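Local coordinates for galactose-binding like protein (PDB 7M1A), which binds calcium and, as a SusE-like protein with a galactose-binding-like domain, probably recognises carbohydrate and may help to degrade it, at residues 32-37 with 169-174; 44-49 with 84-89. One frame throughout, in Å; residues are numbered along the deposited sequence.

Contact 1. Residues 32-37 with 169-174. With CA (calcium ion), chain F; EDO (1,2-ethanediol), chain C.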
loop_
_atom_site.group_PDB
_atom_site.type_symbol
_atom_site.label_atom_id
_atom_site.label_comp_id
_atom_site.label_asym_id
_atom_site.label_seq_id
_atom_site.Cartn_x
_atom_site.Cartn_y
_atom_site.Cartn_z
ATOM N N GLY A 32 1.384 -15.601 -3.513
ATOM C CA GLY A 32 1.378 -17.013 -3.950
ATOM C C GLY A 32 2.058 -17.943 -2.949
ATOM O O GLY A 32 2.277 -19.119 -3.328
ATOM N N ARG A 33 2.505 -17.372 -1.800
ATOM C CA ARG A 33 3.196 -18.232 -0.843
ATOM C C ARG A 33 2.352 -18.325 0.419
ATOM O O ARG A 33 1.830 -17.345 0.956
ATOM C CB ARG A 33 4.609 -17.700 -0.482
ATOM C CG ARG A 33 5.506 -17.722 -1.699
ATOM C CD ARG A 33 6.944 -17.430 -1.280
ATOM N NE ARG A 33 6.913 -15.892 -1.302
ATOM C CZ ARG A 33 7.210 -15.041 -2.352
ATOM N NH1 ARG A 33 7.255 -15.462 -3.609
ATOM N NH2 ARG A 33 7.352 -13.729 -2.099
ATOM N N ILE A 34 2.207 -19.571 0.922
ATOM C CA ILE A 34 1.490 -19.816 2.150
ATOM C C ILE A 34 2.587 -20.107 3.180
ATOM O O ILE A 34 3.254 -21.163 3.122
ATOM C CB ILE A 34 0.495 -21.003 2.003
ATOM C CG1 ILE A 34 -0.640 -20.625 1.036
ATOM C CG2 ILE A 34 -0.066 -21.432 3.354
ATOM C CD1 ILE A 34 -1.310 -21.860 0.461
ATOM N N SER A 35 2.867 -19.120 4.037
ATOM C CA SER A 35 4.133 -19.040 4.781
ATOM C C SER A 35 3.942 -19.215 6.278
ATOM O O SER A 35 2.800 -19.116 6.795
ATOM C CB SER A 35 4.871 -17.724 4.526
ATOM O OG SER A 35 4.953 -17.466 3.154
ATOM N N LYS A 36 5.043 -19.469 6.995
ATOM C CA LYS A 36 5.048 -19.461 8.451
ATOM C C LYS A 36 6.077 -18.441 8.944
ATOM O O LYS A 36 6.970 -18.055 8.180
ATOM C CB LYS A 36 5.380 -20.852 8.992
ATOM C CG LYS A 36 6.784 -21.285 8.619
ATOM C CD LYS A 36 7.063 -22.757 8.987
ATOM C CE LYS A 36 8.505 -23.152 8.744
ATOM N NZ LYS A 36 8.865 -23.251 7.323
ATOM N N ASP A 37 6.063 -18.151 10.247
ATOM C CA ASP A 37 7.067 -17.266 10.794
ATOM C C ASP A 37 8.455 -17.832 10.498
ATOM O O ASP A 37 8.675 -19.036 10.640
ATOM C CB ASP A 37 6.990 -17.192 12.312
ATOM C CG ASP A 37 5.936 -16.253 12.823
ATOM O OD1 ASP A 37 5.339 -15.576 11.993
ATOM O OD2 ASP A 37 5.755 -16.207 14.017
ATOM N N CYS A 169 -4.147 -11.239 11.571
ATOM C CA CYS A 169 -2.937 -11.548 10.815
ATOM C C CYS A 169 -3.232 -12.852 10.029
ATOM O O CYS A 169 -3.938 -13.738 10.508
ATOM C CB CYS A 169 -1.733 -11.728 11.750
ATOM S SG CYS A 169 -1.833 -13.060 12.974
ATOM N N PHE A 170 -2.605 -13.001 8.869
ATOM C CA PHE A 170 -2.724 -14.206 8.063
ATOM C C PHE A 170 -1.679 -14.151 6.944
ATOM O O PHE A 170 -1.038 -13.077 6.764
ATOM C CB PHE A 170 -4.129 -14.488 7.514
ATOM C CG PHE A 170 -4.609 -13.505 6.499
ATOM C CD1 PHE A 170 -5.093 -12.240 6.917
ATOM C CD2 PHE A 170 -4.633 -13.805 5.154
ATOM C CE1 PHE A 170 -5.597 -11.320 5.990
ATOM C CE2 PHE A 170 -5.132 -12.866 4.219
ATOM C CZ PHE A 170 -5.576 -11.632 4.659
ATOM N N THR A 171 -1.481 -15.278 6.204
ATOM C CA THR A 171 -0.383 -15.363 5.254
ATOM C C THR A 171 -0.823 -15.235 3.786
ATOM O O THR A 171 0.040 -14.780 2.965
ATOM C CB THR A 171 0.465 -16.630 5.442
ATOM O OG1 THR A 171 1.546 -16.616 4.501
ATOM C CG2 THR A 171 -0.303 -17.927 5.206
ATOM N N GLU A 172 -2.024 -15.674 3.371
ATOM C CA GLU A 172 -2.352 -15.692 1.945
ATOM C C GLU A 172 -3.864 -15.763 1.807
ATOM O O GLU A 172 -4.535 -16.400 2.648
ATOM C CB GLU A 172 -1.730 -16.919 1.224
ATOM C CG GLU A 172 -1.799 -16.893 -0.301
ATOM C CD GLU A 172 -0.972 -15.793 -0.977
ATOM O OE1 GLU A 172 -0.143 -15.143 -0.313
ATOM O OE2 GLU A 172 -1.101 -15.659 -2.196
ATOM N N LEU A 173 -4.387 -15.163 0.730
ATOM C CA LEU A 173 -5.759 -15.419 0.317
ATOM C C LEU A 173 -5.748 -15.710 -1.169
ATOM O O LEU A 173 -4.756 -15.408 -1.858
ATOM C CB LEU A 173 -6.718 -14.288 0.743
ATOM C CG LEU A 173 -6.282 -12.852 0.479
ATOM C CD1 LEU A 173 -6.276 -12.597 -1.020
ATOM C CD2 LEU A 173 -7.234 -11.914 1.219
ATOM N N THR A 174 -6.840 -16.319 -1.676
ATOM C CA THR A 174 -6.950 -16.583 -3.099
ATOM C C THR A 174 -8.408 -16.352 -3.487
ATOM O O THR A 174 -9.317 -16.761 -2.756
ATOM C CB THR A 174 -6.557 -18.035 -3.428
ATOM O OG1 THR A 174 -5.191 -18.195 -2.970
ATOM C CG2 THR A 174 -6.591 -18.334 -4.912
HETATM CA CA CA F . 1.550 -15.024 1.248
HETATM C C1 EDO C . 4.725 -12.982 14.017
HETATM O O1 EDO C . 4.017 -13.556 12.949
HETATM C C2 EDO C . 3.685 -12.162 14.562
HETATM O O2 EDO C . 2.608 -12.928 15.042
HETATM O O HOH W 1 3.584 -15.254 2.402
#
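Gly32 opens the loop's approach to the strand, its N donating to Glu172 OE2 at 2.8 Å from above the carboxylate plane, 41° out of it. The glutamate chain bends at chi2 (66°), which turns CD toward the calcium ion. Its carboxylate divides the work: OE2 takes this N-H and a salt bridge from Lys5, while OE1 binds calcium at 2.3 Å. Arg33 contributes its backbone, with O 2.4 Å from the ion. Thr171 O, a water, Tyr28 O and Asn31 OD1 complete six ligands, an oxygen shell drawn from two parts of the chain far apart in sequence. Ile34 crosses Glu172 at about a right angle, laying CG1 3.9 Å from Glu172 CB, and its CG2 lies 4.0 Å from Thr171 CG2. Ser35 N then donates to Thr171 OG1 at 2.9 Å; this hydroxyl, anti to its backbone N (chi1 -178°), points to the loop and also bonds Val43 O. Ser35 OG accepts from the calcium-bound water, a second-shell tie to the metal. An alanine at Thr171 would probably leave both Ser35 N and Val43 O without this mate and open a gap beside Ile34 CG2. Thr171 and Glu172 form a classic beta bulge opposite Trp74, which turns both side chains toward the loop. The 32-37 loop thus lies over strand 169-176, which runs between strands 45-46 and 70-74 in its antiparallel sheet.

Contact 2. Residues 44-49 with 84-89. With EDO (1,2-ethanediol), chain E.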
loop_
_atom_site.group_PDB
_atom_site.type_symbol
_atom_site.label_atom_id
_atom_site.label_comp_id
_atom_site.label_asym_id
_atom_site.label_seq_id
_atom_site.Cartn_x
_atom_site.Cartn_y
_atom_site.Cartn_z
ATOM N N GLY A 44 3.207 -12.271 5.728
ATOM C CA GLY A 44 1.775 -12.030 5.715
ATOM C C GLY A 44 1.503 -10.583 6.106
ATOM O O GLY A 44 2.399 -9.709 6.014
ATOM N N LEU A 45 0.263 -10.301 6.524
ATOM C CA LEU A 45 -0.084 -9.013 7.047
ATOM C C LEU A 45 -0.460 -9.175 8.505
ATOM O O LEU A 45 -0.790 -10.295 8.974
ATOM C CB LEU A 45 -1.163 -8.294 6.219
ATOM C CG LEU A 45 -2.587 -8.889 6.240
ATOM C CD1 LEU A 45 -3.357 -8.613 7.536
ATOM C CD2 LEU A 45 -3.393 -8.315 5.057
ATOM N N HIS A 46 -0.355 -8.061 9.233
ATOM C CA HIS A 46 -0.615 -8.137 10.664
ATOM C C HIS A 46 -0.982 -6.762 11.194
ATOM O O HIS A 46 -0.225 -5.816 10.989
ATOM C CB HIS A 46 0.677 -8.640 11.359
ATOM C CG HIS A 46 0.454 -9.153 12.732
ATOM N ND1 HIS A 46 -0.263 -8.452 13.734
ATOM C CD2 HIS A 46 0.904 -10.313 13.280
ATOM C CE1 HIS A 46 -0.237 -9.231 14.823
ATOM N NE2 HIS A 46 0.455 -10.352 14.554
ATOM N N THR A 47 -2.157 -6.605 11.844
ATOM C CA THR A 47 -2.560 -5.287 12.343
ATOM C C THR A 47 -2.002 -4.948 13.717
ATOM O O THR A 47 -2.277 -3.838 14.195
ATOM C CB THR A 47 -4.092 -5.206 12.443
ATOM O OG1 THR A 47 -4.607 -6.173 13.364
ATOM C CG2 THR A 47 -4.768 -5.439 11.100
ATOM N N GLY A 48 -1.209 -5.875 14.321
ATOM C CA GLY A 48 -0.663 -5.605 15.646
ATOM C C GLY A 48 -1.542 -6.205 16.750
ATOM O O GLY A 48 -2.389 -7.085 16.531
ATOM N N THR A 49 -1.312 -5.716 17.974
ATOM C CA THR A 49 -2.018 -6.199 19.170
ATOM C C THR A 49 -2.565 -5.042 19.977
ATOM O O THR A 49 -3.000 -5.281 21.076
ATOM C CB THR A 49 -1.088 -7.050 20.040
ATOM O OG1 THR A 49 0.101 -6.322 20.374
ATOM C CG2 THR A 49 -0.609 -8.286 19.304
ATOM N N ASN A 84 -5.129 -19.478 16.952
ATOM C CA ASN A 84 -4.450 -18.854 18.082
ATOM C C ASN A 84 -4.011 -17.462 17.601
ATOM O O ASN A 84 -4.170 -17.076 16.435
ATOM C CB ASN A 84 -3.256 -19.746 18.498
ATOM C CG ASN A 84 -2.937 -19.648 19.985
ATOM O OD1 ASN A 84 -3.179 -18.610 20.609
ATOM N ND2 ASN A 84 -2.425 -20.736 20.556
ATOM N N ASP A 85 -3.375 -16.699 18.489
ATOM C CA ASP A 85 -2.730 -15.445 18.130
ATOM C C ASP A 85 -3.816 -14.506 17.545
ATOM O O ASP A 85 -4.967 -14.532 18.005
ATOM C CB ASP A 85 -1.482 -15.698 17.258
ATOM C CG ASP A 85 -0.505 -14.528 17.312
ATOM O OD1 ASP A 85 -0.634 -13.546 16.519
ATOM O OD2 ASP A 85 0.362 -14.556 18.173
HETATM N N MSE A 86 -3.451 -13.682 16.551
HETATM C CA MSE A 86 -4.411 -12.750 15.981
HETATM C C MSE A 86 -5.027 -13.349 14.703
HETATM O O MSE A 86 -5.590 -12.620 13.861
HETATM C CB MSE A 86 -3.827 -11.366 15.701
HETATM C CG MSE A 86 -3.080 -10.758 16.867
HETATM SE SE MSE A 86 -4.093 -10.638 18.537
HETATM C CE MSE A 86 -2.844 -11.598 19.693
ATOM N N SER A 87 -4.924 -14.663 14.513
ATOM C CA SER A 87 -5.515 -15.301 13.353
ATOM C C SER A 87 -7.027 -15.105 13.376
ATOM O O SER A 87 -7.698 -15.169 14.421
ATOM C CB SER A 87 -5.195 -16.757 13.381
ATOM O OG SER A 87 -3.776 -16.951 13.297
ATOM N N PRO A 88 -7.658 -14.876 12.209
ATOM C CA PRO A 88 -9.106 -14.548 12.223
ATOM C C PRO A 88 -9.943 -15.776 12.584
ATOM O O PRO A 88 -9.641 -16.933 12.215
ATOM C CB PRO A 88 -9.335 -14.081 10.758
ATOM C CG PRO A 88 -8.280 -14.844 9.965
ATOM C CD PRO A 88 -7.051 -14.874 10.856
ATOM N N ARG A 89 -11.030 -15.501 13.332
ATOM C CA ARG A 89 -11.982 -16.578 13.674
ATOM C C ARG A 89 -13.342 -16.289 13.040
ATOM O O ARG A 89 -13.912 -17.163 12.388
ATOM C CB ARG A 89 -12.098 -16.736 15.198
ATOM C CG ARG A 89 -13.069 -17.836 15.591
ATOM C CD ARG A 89 -13.037 -18.068 17.098
ATOM N NE ARG A 89 -13.908 -19.190 17.464
ATOM C CZ ARG A 89 -14.102 -19.589 18.718
ATOM N NH1 ARG A 89 -13.526 -18.910 19.706
ATOM N NH2 ARG A 89 -14.793 -20.696 18.966
HETATM C C1 EDO E . 1.099 -11.211 18.134
HETATM O O1 EDO E . 0.955 -11.745 16.842
HETATM C C2 EDO E . 1.977 -12.092 18.996
HETATM O O2 EDO E . 2.992 -12.411 18.124
#
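His46 and the selenomethionine Met86 meet through two side-chain torsions: the histidine CG is set anti to the backbone N (chi1 -163°), and the Met86 CG is anti to its own carbonyl carbon (chi1 -50°), beside its backbone N, where it can reach the edge atom CE1 of the imidazole. Met86 CG comes 3.8 Å from His46 CE1, an oblique approach, and lies as near to Gly48 O. The Met86 chain then bends, carrying CE to 4.0 Å from Thr49 CG2, where the two side chains cross at about a right angle. No direct hydrogen bond joins the segments.

Each side is ordered from within. Gly48 N donates to His46 ND1 at 2.8 Å, close to the ring plane, which limits rotation of the imidazole. The backbone angles of Gly48 would drive any CB into the carbonyl O of Thr47. On the other segment, residues 84-87 form a type II' beta turn, closed by Ser87 N to Asn84 O, and Asp85 N is held by Asn84 OD1. Met86 N gives only a weak bond to Asp85 OD1.

Between His46 and Asp85 sits a 1,2-ethanediol, probably from the crystallisation liquor. His46 NE2 donates to its O1 at 2.7 Å, at the ring edge, and Lys80 also bonds to this diol. Asp85 OD1 lies 2.4 Å from the same O1, a very short separation whose detail is doubtful. With ND1 accepting and NE2 donating, the imidazole has both nitrogens engaged; the diol is consistent with a polar site that can take a hydroxyl, though whether sugar binds there is not established.

Both contacts reach the same four-stranded antiparallel sheet, where strands 45-46 and 169-176 are neighbours, and along the chain contact 2 is nested inside the loop that contact 1 closes. They also touch: Cys169 N probably bonds to Met86 O, and Phe170 O to Leu45 N. Each is partly buried: at contact 1 Ser35, Thr171 and Glu172 are buried while Gly32, Arg33 and Ile34 are exposed; at contact 2 His46 and Gly48 are buried and Thr49 exposed. Their chemistry differs. At contact 1 direct hydrogen bonds and a shared calcium ion join loop to bulged strand, with a buried carboxylate as ligand. At contact 2 the segments meet only through van der Waals contacts and a small bound diol, over a smaller interface.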